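Local coordinates for isochorismatase family protein (Enterococcus faecalis, PDB 2A67), which is of unknown specific function but probably acts as a hydrolase of the isochorismatase and nicotinamidase-related group, at residues F113-T118 with A155-R160; N85-T90 with H123-T128; A38-H43 with T103-G108; L57-D62 with F78-H83. All blocks are in the same frame, centred on the assembly; numbering follows the deposited sequence.

How the contacts relate
Contacts 1 and 3 are buried, contacts 2 and 4 lie at the surface, and all four are built round one parallel sheet. Contacts 1 and 2 share helix 111-125, one near its start and the other at its end; both touch the second subunit, which contact 4 meets only through His83. Contact 3 joins helix 26-42 to strand 103-109, which leads into that helix, while contact 4 leans a loop on edge strand 77-81. In the interior a carboxylate receives an indole N-H or a phenol hydroxyl. At the surface, a ring face is met by a methyl group (contact 2) or a guanidinium (contact 4). Cys114 SG of contact 1 lies 3.4 Å from Lys81 NZ of contact 4.

Contact 1 (F113-T118 with A155-R160); sequences FCVDTT and AIWAGR
Two helices flanking the same sheet, 111-125 and 146-157, come together where the indole of Trp157 reaches Asp116 and Val115. The nearest CA atoms, those of Asp116 and Trp157, are 8.1 Å apart, so side chains bridge the distance. Trp157 NE1 donates to Asp116 OD2 over 2.9 Å with an N-H...O angle of 165°. The carboxylate stands at the indole edge, near its plane, with its own plane turned 57° from the ring; the position of OD2 is less certain, as another atom crowds it. With chi1 at -176°, CG lies trans to the main-chain nitrogen, and the carboxylate is carried to this edge. The other carboxylate oxygen, Asp116 OD1, forms salt bridges with Arg120 of the same chain and Arg120 of the second subunit. This is the layered alpha/beta fold of the isochorismatase family, and Trp157 and Val115 both also rest on Met131 and Thr136 of strand 128-137. Farther along the indole, Trp157 CH2 meets Val115 CG1 at 3.7 Å, the two side chains crossing at about a right angle. One residue earlier, Cys114 touches Asp11; the two probably belong, with Lys81, to the Asp-Lys-Cys triad known in this family. Cys114 O accepts from Thr118 OG1 at 2.6 Å.

Contact 2 (N85-T90 with H123-T128); sequences NAFYQT and HGLGYT
Phe87, which meets Leu125 and Tyr127, is set up by the residues before it, starting with Asn85. The Asn85 side chain folds into an Asx turn: OD1 accepts from Phe87 N at 3.0 Å, and the same oxygen lies in plane at the edge of the Phe87 ring. The same residues make a type I turn, Asn85 to Tyr88, closed by Tyr88 N to Asn85 O. Ala86 follows, its carbonyl O accepting from Thr90 OG1 at 2.6 Å and its N bonded to Thr118 OG1 of helix 111-125.

Phe87 itself carries the contact. Its CG is anti to the carbonyl carbon (chi1 -63°), and the ring extends toward the helix end. Leu125 comes from the opposite direction and sets its CD1 methyl over one ring face, 3.9 Å from the Phe87 centroid and 16° off the normal, a CH-pi contact. The Tyr127 ring runs nearly parallel to that of Phe87, with planes 21° apart, but is slid so far that overlap is slight: centroids are 5.9 Å apart, and the closest approach is Phe87 CE2 to Tyr127 CE2 at 3.8 Å. Leu96 of helix 92-98 touches both rings.

Beyond Phe87, Tyr88 packs on Gly124 of the second subunit, and a type II turn runs from Phe87 to Thr90, its closing bond weak. On the other segment, Leu125 and Tyr127 flank Gly126, whose positive phi and bond from N to His123 O (3.0 Å) belong to a Schellman motif, the C-terminal helix cap that here turns helix 111-125 toward strand 128-137.

Contact 3 (A38-H43 with T103-G108); sequences AVYRQH and TLEIAG
Glu105, on a central strand, 103-109, meets Tyr40 of helix 26-42, joining a covering helix to the parallel sheet of this alpha/beta fold. Strand 103-109 runs between strands 5-10 and 128-137, and the CA atoms of Glu105 and Tyr40 are 10.4 Å apart. The Glu105 chain starts against the phenol: CB lies 3.2 Å from Tyr40 OH, a close approach. CG is anti to the backbone N (chi1 -177°), and the extended chain then passes the hydroxyl, CD lying 3.6 Å from Tyr40 OH. At the tip the two carboxylate oxygens divide the work. OE2 bonds to Thr132 OG1 and pairs with Arg36. OE1 accepts a hydrogen bond from the Tyr40 hydroxyl and also pairs with Arg5 NH2, while Arg5 NE bonds to Tyr40 OH. Two arginines thus border one buried carboxylate, which would probably favour the ionised form. The phenol ring approaches edge-on: OE1 lies in its plane, 3.4 Å from Tyr40 CE1, and ring and carboxylate planes stand 63° apart. The bond from Tyr40 OH to Glu105 OE1 measures 2.7 Å and arrives on the anti side of the oxygen, 33° out of the carboxylate plane.

Contact 4 (L57-D62 with F78-H83); sequences LPFGSD and FIRKTH
A type II turn from Pro58 to Ser61 brings Phe59 opposite Arg80 of strand 77-81, the CA atoms of these two residues lying 8.7 Å apart. The turn is closed by Ser61 N, which donates to Pro58 O at 3.1 Å. Ser61 OG reaches the same carbonyl oxygen over 2.7 Å, in the carbonyl plane and on a lone pair, so Pro58 O is gripped by two donors. Gly60, with positive phi, sits at the third position of the turn.

From this support Phe59 presents a ring face to the Arg80 guanidinium. CZ of Arg80 stands 4.0 Å from the Phe59 centroid and 17° off the ring normal, which fits a cation-pi interaction. The planes are 29° apart and the groups are displaced toward each other's rims, so the stack is tilted and offset. Its closest approach is Phe59 CE1 to Arg80 NE at 3.5 Å, and Arg80 CD adds a contact of 3.7 Å to the same CE1. A bend in the arginine chain (chi3 57°) turns the guanidinium over the ring. Arg80 NH2 also makes a salt bridge with Glu53, while Trp64 meets Phe59 edge-to-face. Both Phe59 and Arg80 touch a crystal neighbour, so the exact pose may partly reflect packing.

The stack joins the loop between strands 47-52 and 77-81 to an outermost strand of this chain's sheet. Lys81, one residue beyond Arg80, is not part of the stack; its NZ pairs with Asp11 OD2 and lies close to Cys114, and it is probably the lysine of the Asp-Lys-Cys triad known in isochorismatase-family hydrolases.

Contact 1 (F113-T118 with A155-R160)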
loop_
_atom_site.group_PDB
_atom_site.type_symbol
_atom_site.label_atom_id
_atom_site.label_comp_id
_atom_site.label_asym_id
_atom_site.label_seq_id
_atom_site.Cartn_x
_atom_site.Cartn_y
_atom_site.Cartn_z
ATOM N N PHE D 113 1.094 8.448 -0.986
ATOM C CA PHE D 113 0.543 8.349 0.354
ATOM C C PHE D 113 -0.891 7.839 0.288
ATOM O O PHE D 113 -1.079 6.657 0.159
ATOM C CB PHE D 113 0.671 9.686 1.100
ATOM C CG PHE D 113 2.101 10.121 1.318
ATOM C CD1 PHE D 113 2.944 9.397 2.159
ATOM C CD2 PHE D 113 2.607 11.245 0.676
ATOM C CE1 PHE D 113 4.329 9.804 2.400
ATOM C CE2 PHE D 113 3.964 11.666 0.912
ATOM C CZ PHE D 113 4.818 10.923 1.774
ATOM N N CYS D 114 -1.872 8.731 0.338
ATOM C CA CYS D 114 -3.278 8.369 0.464
ATOM C C CYS D 114 -3.803 7.589 -0.738
ATOM O O CYS D 114 -4.697 6.750 -0.575
ATOM C CB CYS D 114 -4.161 9.612 0.584
ATOM S SG CYS D 114 -3.558 10.911 1.755
ATOM N N VAL D 115 -3.287 7.895 -1.915
ATOM C CA VAL D 115 -3.752 7.226 -3.132
ATOM C C VAL D 115 -3.216 5.779 -3.145
ATOM O O VAL D 115 -3.998 4.816 -3.273
ATOM C CB VAL D 115 -3.358 8.025 -4.450
ATOM C CG1 VAL D 115 -3.880 7.330 -5.699
ATOM C CG2 VAL D 115 -3.936 9.446 -4.420
ATOM N N ASP D 116 -1.888 5.640 -3.037
ATOM C CA ASP D 116 -1.290 4.324 -2.990
ATOM C C ASP D 116 -1.919 3.441 -1.937
ATOM O O ASP D 116 -2.291 2.284 -2.197
ATOM C CB ASP D 116 0.233 4.436 -2.813
ATOM C CG ASP D 116 0.921 3.121 -2.846
ATOM O OD1 ASP D 116 0.682 2.341 -1.913
ATOM O OD2 ASP D 116 1.715 2.820 -3.783
ATOM N N THR D 117 -2.104 3.987 -0.739
ATOM C CA THR D 117 -2.670 3.188 0.337
ATOM C C THR D 117 -4.084 2.758 0.046
ATOM O O THR D 117 -4.435 1.621 0.270
ATOM C CB THR D 117 -2.650 3.990 1.705
ATOM O OG1 THR D 117 -1.347 4.602 1.848
ATOM C CG2 THR D 117 -2.861 3.010 2.880
ATOM N N THR D 118 -4.929 3.667 -0.398
ATOM C CA THR D 118 -6.337 3.346 -0.648
ATOM C C THR D 118 -6.492 2.251 -1.808
ATOM O O THR D 118 -7.352 1.394 -1.730
ATOM C CB THR D 118 -7.087 4.650 -0.976
ATOM O OG1 THR D 118 -6.889 5.565 0.146
ATOM C CG2 THR D 118 -8.619 4.396 -1.212
ATOM N N ALA D 155 3.536 2.456 -11.990
ATOM C CA ALA D 155 4.045 1.173 -12.530
ATOM C C ALA D 155 3.795 0.005 -11.580
ATOM O O ALA D 155 3.540 -1.130 -12.020
ATOM C CB ALA D 155 5.534 1.262 -12.870
ATOM N N ILE D 156 3.874 0.254 -10.273
ATOM C CA ILE D 156 3.517 -0.806 -9.312
ATOM C C ILE D 156 2.012 -1.173 -9.399
ATOM O O ILE D 156 1.643 -2.336 -9.340
ATOM C CB ILE D 156 3.801 -0.369 -7.869
ATOM C CG1 ILE D 156 5.317 -0.134 -7.643
ATOM C CG2 ILE D 156 3.252 -1.424 -6.866
ATOM C CD1 ILE D 156 5.580 0.551 -6.290
ATOM N N TRP D 157 1.147 -0.177 -9.505
ATOM C CA TRP D 157 -0.281 -0.428 -9.500
ATOM C C TRP D 157 -0.765 -1.166 -10.777
ATOM O O TRP D 157 -1.639 -2.014 -10.685
ATOM C CB TRP D 157 -1.052 0.874 -9.412
ATOM C CG TRP D 157 -0.642 1.772 -8.213
ATOM C CD1 TRP D 157 -0.108 1.394 -6.977
ATOM C CD2 TRP D 157 -0.837 3.169 -8.157
ATOM N NE1 TRP D 157 0.094 2.536 -6.190
ATOM C CE2 TRP D 157 -0.392 3.622 -6.872
ATOM C CE3 TRP D 157 -1.344 4.103 -9.080
ATOM C CZ2 TRP D 157 -0.394 4.977 -6.502
ATOM C CZ3 TRP D 157 -1.377 5.461 -8.714
ATOM C CH2 TRP D 157 -0.892 5.888 -7.384
ATOM N N ALA D 158 -0.190 -0.841 -11.916
ATOM C CA ALA D 158 -0.683 -1.378 -13.215
ATOM C C ALA D 158 -0.673 -2.882 -13.180
ATOM O O ALA D 158 0.380 -3.502 -12.958
ATOM C CB ALA D 158 0.175 -0.871 -14.353
ATOM N N GLY D 159 -1.851 -3.480 -13.334
ATOM C CA GLY D 159 -1.914 -4.934 -13.449
ATOM C C GLY D 159 -1.973 -5.629 -12.098
ATOM O O GLY D 159 -2.806 -6.518 -11.867
ATOM N N ARG D 160 -1.166 -5.204 -11.122
ATOM C CA ARG D 160 -1.254 -5.939 -9.868
ATOM C C ARG D 160 -2.344 -5.493 -8.923
ATOM O O ARG D 160 -2.951 -6.337 -8.236
ATOM C CB ARG D 160 0.110 -6.102 -9.234
ATOM C CG ARG D 160 0.645 -4.915 -8.699
ATOM C CD ARG D 160 1.653 -5.239 -7.615
ATOM N NE ARG D 160 2.759 -6.084 -8.063
ATOM C CZ ARG D 160 3.587 -5.877 -9.078
ATOM N NH1 ARG D 160 3.493 -4.826 -9.907
ATOM N NH2 ARG D 160 4.548 -6.774 -9.257
#

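Contact 2 (N85-T90 with H123-T128)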
loop_
_atom_site.group_PDB
_atom_site.type_symbol
_atom_site.label_atom_id
_atom_site.label_comp_id
_atom_site.label_asym_id
_atom_site.label_seq_id
_atom_site.Cartn_x
_atom_site.Cartn_y
_atom_site.Cartn_z
ATOM N N ASN D 85 -5.081 6.117 4.409
ATOM C CA ASN D 85 -6.069 5.066 4.031
ATOM C C ASN D 85 -7.567 5.495 4.155
ATOM O O ASN D 85 -8.073 5.734 5.255
ATOM C CB ASN D 85 -5.771 3.862 4.925
ATOM C CG ASN D 85 -6.570 2.632 4.583
ATOM O OD1 ASN D 85 -7.624 2.700 3.919
ATOM N ND2 ASN D 85 -6.062 1.484 5.016
ATOM N N ALA D 86 -8.300 5.536 3.032
ATOM C CA ALA D 86 -9.657 6.113 3.019
ATOM C C ALA D 86 -10.715 5.191 3.634
ATOM O O ALA D 86 -11.869 5.609 3.826
ATOM C CB ALA D 86 -10.058 6.508 1.545
ATOM N N PHE D 87 -10.319 3.958 3.979
ATOM C CA PHE D 87 -11.150 2.986 4.647
ATOM C C PHE D 87 -10.865 2.978 6.161
ATOM O O PHE D 87 -11.713 2.513 6.907
ATOM C CB PHE D 87 -10.851 1.549 4.164
ATOM C CG PHE D 87 -11.153 1.312 2.678
ATOM C CD1 PHE D 87 -10.169 1.536 1.728
ATOM C CD2 PHE D 87 -12.445 0.935 2.267
ATOM C CE1 PHE D 87 -10.464 1.367 0.313
ATOM C CE2 PHE D 87 -12.752 0.744 0.864
ATOM C CZ PHE D 87 -11.750 0.952 -0.083
ATOM N N TYR D 88 -9.681 3.468 6.580
ATOM C CA TYR D 88 -9.214 3.325 7.957
ATOM C C TYR D 88 -10.058 4.226 8.845
ATOM O O TYR D 88 -9.968 5.459 8.735
ATOM C CB TYR D 88 -7.731 3.677 8.092
ATOM C CG TYR D 88 -7.173 3.456 9.494
ATOM C CD1 TYR D 88 -6.891 2.163 9.944
ATOM C CD2 TYR D 88 -6.925 4.523 10.369
ATOM C CE1 TYR D 88 -6.391 1.920 11.186
ATOM C CE2 TYR D 88 -6.397 4.278 11.658
ATOM C CZ TYR D 88 -6.146 2.967 12.042
ATOM O OH TYR D 88 -5.621 2.656 13.271
ATOM N N GLN D 89 -10.928 3.580 9.631
ATOM C CA GLN D 89 -11.854 4.226 10.609
ATOM C C GLN D 89 -12.882 5.153 9.951
ATOM O O GLN D 89 -13.347 6.118 10.588
ATOM C CB GLN D 89 -11.070 5.002 11.712
ATOM C CG GLN D 89 -10.498 4.094 12.800
ATOM C CD GLN D 89 -9.477 4.761 13.780
ATOM O OE1 GLN D 89 -8.983 4.083 14.676
ATOM N NE2 GLN D 89 -9.125 6.041 13.568
ATOM N N THR D 90 -13.212 4.911 8.672
ATOM C CA THR D 90 -14.223 5.705 7.961
ATOM C C THR D 90 -15.493 4.892 7.653
ATOM O O THR D 90 -15.581 3.685 7.951
ATOM C CB THR D 90 -13.690 6.191 6.606
ATOM O OG1 THR D 90 -13.588 5.053 5.723
ATOM C CG2 THR D 90 -12.353 6.824 6.765
ATOM N N HIS D 123 -7.960 -3.047 -3.175
ATOM C CA HIS D 123 -7.702 -4.335 -3.875
ATOM C C HIS D 123 -7.775 -5.470 -2.821
ATOM O O HIS D 123 -8.367 -6.575 -3.000
ATOM C CB HIS D 123 -6.299 -4.324 -4.497
ATOM C CG HIS D 123 -5.881 -5.688 -4.975
ATOM N ND1 HIS D 123 -5.315 -6.647 -4.145
ATOM C CD2 HIS D 123 -6.081 -6.291 -6.172
ATOM C CE1 HIS D 123 -5.123 -7.761 -4.844
ATOM N NE2 HIS D 123 -5.594 -7.573 -6.068
ATOM N N GLY D 124 -7.168 -5.195 -1.664
ATOM C CA GLY D 124 -7.039 -6.231 -0.667
ATOM C C GLY D 124 -8.360 -6.620 -0.024
ATOM O O GLY D 124 -8.490 -7.744 0.462
ATOM N N LEU D 125 -9.311 -5.692 0.019
ATOM C CA LEU D 125 -10.672 -5.936 0.501
ATOM C C LEU D 125 -11.560 -6.617 -0.553
ATOM O O LEU D 125 -12.640 -7.095 -0.230
ATOM C CB LEU D 125 -11.336 -4.611 0.925
ATOM C CG LEU D 125 -10.627 -3.984 2.146
ATOM C CD1 LEU D 125 -11.144 -2.560 2.342
ATOM C CD2 LEU D 125 -10.822 -4.884 3.380
ATOM N N GLY D 126 -11.113 -6.660 -1.799
ATOM C CA GLY D 126 -11.838 -7.478 -2.806
ATOM C C GLY D 126 -12.496 -6.580 -3.846
ATOM O O GLY D 126 -13.279 -7.082 -4.682
ATOM N N TYR D 127 -12.201 -5.276 -3.862
ATOM C CA TYR D 127 -12.781 -4.403 -4.917
ATOM C C TYR D 127 -11.970 -4.511 -6.159
ATOM O O TYR D 127 -10.742 -4.742 -6.095
ATOM C CB TYR D 127 -12.902 -2.892 -4.546
ATOM C CG TYR D 127 -13.786 -2.654 -3.361
ATOM C CD1 TYR D 127 -15.179 -2.555 -3.511
ATOM C CD2 TYR D 127 -13.234 -2.558 -2.061
ATOM C CE1 TYR D 127 -16.000 -2.385 -2.408
ATOM C CE2 TYR D 127 -14.064 -2.321 -0.917
ATOM C CZ TYR D 127 -15.438 -2.245 -1.120
ATOM O OH TYR D 127 -16.315 -2.041 -0.066
ATOM N N THR D 128 -12.669 -4.358 -7.293
ATOM C CA THR D 128 -12.039 -4.245 -8.605
ATOM C C THR D 128 -11.604 -2.799 -8.844
ATOM O O THR D 128 -12.433 -1.899 -8.813
ATOM C CB THR D 128 -13.010 -4.813 -9.739
ATOM O OG1 THR D 128 -13.286 -6.185 -9.422
ATOM C CG2 THR D 128 -12.377 -4.661 -11.130
#

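Contact 3 (A38-H43 with T103-G108)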
loop_
_atom_site.group_PDB
_atom_site.type_symbol
_atom_site.label_atom_id
_atom_site.label_comp_id
_atom_site.label_asym_id
_atom_site.label_seq_id
_atom_site.Cartn_x
_atom_site.Cartn_y
_atom_site.Cartn_z
ATOM N N ALA D 38 -18.042 13.954 -15.382
ATOM C CA ALA D 38 -19.107 14.156 -16.344
ATOM C C ALA D 38 -19.637 12.807 -16.880
ATOM O O ALA D 38 -20.842 12.609 -16.946
ATOM C CB ALA D 38 -18.644 15.117 -17.489
ATOM N N VAL D 39 -18.760 11.847 -17.135
ATOM C CA VAL D 39 -19.211 10.488 -17.595
ATOM C C VAL D 39 -20.026 9.782 -16.485
ATOM O O VAL D 39 -21.045 9.161 -16.730
ATOM C CB VAL D 39 -18.001 9.602 -17.954
ATOM C CG1 VAL D 39 -18.376 8.129 -18.112
ATOM C CG2 VAL D 39 -17.226 10.135 -19.184
ATOM N N TYR D 40 -19.571 9.879 -15.242
ATOM C CA TYR D 40 -20.310 9.281 -14.128
ATOM C C TYR D 40 -21.683 9.892 -13.961
ATOM O O TYR D 40 -22.649 9.153 -13.732
ATOM C CB TYR D 40 -19.467 9.347 -12.829
ATOM C CG TYR D 40 -18.496 8.205 -12.792
ATOM C CD1 TYR D 40 -17.351 8.232 -13.585
ATOM C CD2 TYR D 40 -18.737 7.090 -11.997
ATOM C CE1 TYR D 40 -16.454 7.173 -13.607
ATOM C CE2 TYR D 40 -17.817 6.020 -11.973
ATOM C CZ TYR D 40 -16.693 6.075 -12.779
ATOM O OH TYR D 40 -15.795 5.027 -12.792
ATOM N N ARG D 41 -21.792 11.209 -14.144
ATOM C CA ARG D 41 -23.114 11.907 -14.054
ATOM C C ARG D 41 -24.080 11.447 -15.125
ATOM O O ARG D 41 -25.232 11.111 -14.831
ATOM C CB ARG D 41 -22.956 13.425 -14.137
ATOM C CG ARG D 41 -22.200 14.028 -12.895
ATOM C CD ARG D 41 -22.581 15.502 -12.619
ATOM N NE ARG D 41 -21.625 16.041 -11.668
ATOM C CZ ARG D 41 -21.509 15.632 -10.408
ATOM N NH1 ARG D 41 -22.362 14.735 -9.894
ATOM N NH2 ARG D 41 -20.577 16.160 -9.644
ATOM N N GLN D 42 -23.578 11.390 -16.358
ATOM C CA GLN D 42 -24.326 10.846 -17.503
ATOM C C GLN D 42 -24.880 9.448 -17.242
ATOM O O GLN D 42 -26.004 9.124 -17.672
ATOM C CB GLN D 42 -23.394 10.661 -18.694
ATOM C CG GLN D 42 -22.671 11.849 -19.337
ATOM C CD GLN D 42 -21.567 11.318 -20.323
ATOM O OE1 GLN D 42 -21.713 10.220 -20.919
ATOM N NE2 GLN D 42 -20.464 12.083 -20.471
ATOM N N HIS D 43 -24.083 8.581 -16.615
ATOM C CA HIS D 43 -24.542 7.217 -16.319
ATOM C C HIS D 43 -25.309 7.109 -14.990
ATOM O O HIS D 43 -25.762 6.033 -14.652
ATOM C CB HIS D 43 -23.387 6.190 -16.354
ATOM C CG HIS D 43 -22.770 5.980 -17.718
ATOM N ND1 HIS D 43 -23.066 4.888 -18.523
ATOM C CD2 HIS D 43 -21.875 6.724 -18.418
ATOM C CE1 HIS D 43 -22.358 4.962 -19.641
ATOM N NE2 HIS D 43 -21.639 6.074 -19.611
ATOM N N THR D 103 -16.715 -1.926 -8.009
ATOM C CA THR D 103 -15.641 -1.454 -8.893
ATOM C C THR D 103 -15.382 -0.030 -8.551
ATOM O O THR D 103 -16.331 0.749 -8.461
ATOM C CB THR D 103 -16.034 -1.612 -10.435
ATOM O OG1 THR D 103 -16.203 -2.990 -10.697
ATOM C CG2 THR D 103 -14.930 -1.221 -11.314
ATOM N N LEU D 104 -14.098 0.311 -8.371
ATOM C CA LEU D 104 -13.725 1.659 -7.957
ATOM C C LEU D 104 -12.776 2.172 -8.991
ATOM O O LEU D 104 -11.756 1.541 -9.249
ATOM C CB LEU D 104 -12.920 1.598 -6.610
ATOM C CG LEU D 104 -13.734 1.086 -5.427
ATOM C CD1 LEU D 104 -12.835 0.924 -4.175
ATOM C CD2 LEU D 104 -14.924 2.085 -5.192
ATOM N N GLU D 105 -13.087 3.332 -9.547
ATOM C CA GLU D 105 -12.137 4.089 -10.377
ATOM C C GLU D 105 -11.521 5.185 -9.496
ATOM O O GLU D 105 -12.208 6.099 -9.067
ATOM C CB GLU D 105 -12.819 4.748 -11.597
ATOM C CG GLU D 105 -11.814 5.469 -12.508
ATOM C CD GLU D 105 -12.457 6.049 -13.779
ATOM O OE1 GLU D 105 -13.557 5.575 -14.204
ATOM O OE2 GLU D 105 -11.820 6.950 -14.361
ATOM N N ILE D 106 -10.215 5.125 -9.295
ATOM C CA ILE D 106 -9.555 5.948 -8.275
ATOM C C ILE D 106 -8.691 7.060 -8.853
ATOM O O ILE D 106 -7.947 6.869 -9.818
ATOM C CB ILE D 106 -8.724 5.019 -7.338
ATOM C CG1 ILE D 106 -9.682 4.071 -6.591
ATOM C CG2 ILE D 106 -7.899 5.851 -6.269
ATOM C CD1 ILE D 106 -9.070 2.798 -6.004
ATOM N N ALA D 107 -8.748 8.232 -8.226
ATOM C CA ALA D 107 -7.896 9.367 -8.589
ATOM C C ALA D 107 -7.631 10.145 -7.283
ATOM O O ALA D 107 -8.368 9.970 -6.297
ATOM C CB ALA D 107 -8.621 10.266 -9.633
ATOM N N GLY D 108 -6.543 10.903 -7.254
ATOM C CA GLY D 108 -6.378 11.917 -6.177
ATOM C C GLY D 108 -4.943 12.213 -5.907
ATOM O O GLY D 108 -4.083 11.975 -6.746
#

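Contact 4 (L57-D62 with F78-H83)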
loop_
_atom_site.group_PDB
_atom_site.type_symbol
_atom_site.label_atom_id
_atom_site.label_comp_id
_atom_site.label_asym_id
_atom_site.label_seq_id
_atom_site.Cartn_x
_atom_site.Cartn_y
_atom_site.Cartn_z
ATOM N N LEU D 57 -5.278 20.920 8.464
ATOM C CA LEU D 57 -6.327 20.934 7.436
ATOM C C LEU D 57 -7.650 20.755 8.181
ATOM O O LEU D 57 -8.246 19.680 8.116
ATOM C CB LEU D 57 -6.121 19.759 6.473
ATOM C CG LEU D 57 -6.637 19.815 5.042
ATOM C CD1 LEU D 57 -6.184 21.054 4.305
ATOM C CD2 LEU D 57 -6.165 18.577 4.311
ATOM N N PRO D 58 -8.019 21.751 9.026
ATOM C CA PRO D 58 -9.117 21.567 9.983
ATOM C C PRO D 58 -10.437 21.359 9.275
ATOM O O PRO D 58 -10.668 21.985 8.258
ATOM C CB PRO D 58 -9.144 22.898 10.768
ATOM C CG PRO D 58 -7.809 23.479 10.574
ATOM C CD PRO D 58 -7.392 23.077 9.192
ATOM N N PHE D 59 -11.292 20.532 9.869
ATOM C CA PHE D 59 -12.523 20.057 9.221
ATOM C C PHE D 59 -13.444 21.253 8.932
ATOM O O PHE D 59 -13.717 22.053 9.839
ATOM C CB PHE D 59 -13.307 19.090 10.116
ATOM C CG PHE D 59 -14.669 18.754 9.534
ATOM C CD1 PHE D 59 -14.785 17.813 8.499
ATOM C CD2 PHE D 59 -15.824 19.408 9.979
ATOM C CE1 PHE D 59 -16.046 17.543 7.926
ATOM C CE2 PHE D 59 -17.065 19.138 9.399
ATOM C CZ PHE D 59 -17.165 18.180 8.382
ATOM N N GLY D 60 -13.930 21.347 7.702
ATOM C CA GLY D 60 -14.854 22.407 7.310
ATOM C C GLY D 60 -14.191 23.743 6.996
ATOM O O GLY D 60 -14.873 24.659 6.518
ATOM N N SER D 61 -12.883 23.873 7.248
ATOM C CA SER D 61 -12.179 25.150 6.959
ATOM C C SER D 61 -12.023 25.394 5.460
ATOM O O SER D 61 -12.173 24.474 4.627
ATOM C CB SER D 61 -10.775 25.163 7.608
ATOM O OG SER D 61 -9.966 24.212 6.904
ATOM N N ASP D 62 -11.650 26.613 5.096
ATOM C CA ASP D 62 -11.435 26.902 3.677
ATOM C C ASP D 62 -10.391 25.991 3.044
ATOM O O ASP D 62 -10.560 25.552 1.914
ATOM C CB ASP D 62 -11.077 28.349 3.420
ATOM C CG ASP D 62 -12.223 29.268 3.642
ATOM O OD1 ASP D 62 -13.377 28.830 3.694
ATOM O OD2 ASP D 62 -11.975 30.461 3.776
ATOM N N PHE D 78 -19.631 11.989 0.232
ATOM C CA PHE D 78 -18.453 12.610 0.837
ATOM C C PHE D 78 -18.050 11.751 2.016
ATOM O O PHE D 78 -18.900 11.383 2.862
ATOM C CB PHE D 78 -18.781 14.055 1.295
ATOM C CG PHE D 78 -19.136 14.961 0.144
ATOM C CD1 PHE D 78 -18.152 15.614 -0.552
ATOM C CD2 PHE D 78 -20.468 15.098 -0.279
ATOM C CE1 PHE D 78 -18.482 16.451 -1.636
ATOM C CE2 PHE D 78 -20.809 15.919 -1.372
ATOM C CZ PHE D 78 -19.804 16.580 -2.050
ATOM N N ILE D 79 -16.762 11.416 2.054
ATOM C CA ILE D 79 -16.227 10.630 3.149
ATOM C C ILE D 79 -15.200 11.472 3.902
ATOM O O ILE D 79 -14.323 12.029 3.263
ATOM C CB ILE D 79 -15.531 9.372 2.596
ATOM C CG1 ILE D 79 -16.572 8.505 1.841
ATOM C CG2 ILE D 79 -14.867 8.533 3.707
ATOM C CD1 ILE D 79 -17.483 7.766 2.779
ATOM N N ARG D 80 -15.286 11.503 5.226
ATOM C CA ARG D 80 -14.273 12.150 6.080
ATOM C C ARG D 80 -13.233 11.102 6.459
ATOM O O ARG D 80 -13.613 10.043 6.957
ATOM C CB ARG D 80 -14.904 12.617 7.430
ATOM C CG ARG D 80 -16.027 13.632 7.266
ATOM C CD ARG D 80 -16.693 13.977 8.563
ATOM N NE ARG D 80 -15.781 14.504 9.578
ATOM C CZ ARG D 80 -16.201 14.880 10.765
ATOM N NH1 ARG D 80 -17.489 14.752 11.032
ATOM N NH2 ARG D 80 -15.347 15.366 11.699
ATOM N N LYS D 81 -11.955 11.410 6.289
ATOM C CA LYS D 81 -10.888 10.523 6.797
ATOM C C LYS D 81 -9.840 11.318 7.582
ATOM O O LYS D 81 -9.660 12.508 7.373
ATOM C CB LYS D 81 -10.226 9.735 5.668
ATOM C CG LYS D 81 -9.229 10.508 4.823
ATOM C CD LYS D 81 -8.631 9.567 3.753
ATOM C CE LYS D 81 -7.691 10.247 2.829
ATOM N NZ LYS D 81 -6.407 10.582 3.556
ATOM N N THR D 82 -9.156 10.606 8.468
ATOM C CA THR D 82 -8.072 11.142 9.249
ATOM C C THR D 82 -6.677 10.494 8.950
ATOM O O THR D 82 -5.639 11.086 9.316
ATOM C CB THR D 82 -8.446 11.047 10.729
ATOM O OG1 THR D 82 -8.613 9.676 11.088
ATOM C CG2 THR D 82 -9.780 11.751 10.983
ATOM N N HIS D 83 -6.652 9.321 8.266
ATOM C CA HIS D 83 -5.407 8.632 7.801
ATOM C C HIS D 83 -5.189 8.630 6.253
ATOM O O HIS D 83 -6.139 8.903 5.493
ATOM C CB HIS D 83 -5.379 7.178 8.307
ATOM C CG HIS D 83 -4.141 6.424 7.910
ATOM N ND1 HIS D 83 -2.978 6.435 8.676
ATOM C CD2 HIS D 83 -3.872 5.658 6.829
ATOM C CE1 HIS D 83 -2.050 5.715 8.062
ATOM N NE2 HIS D 83 -2.570 5.240 6.938
#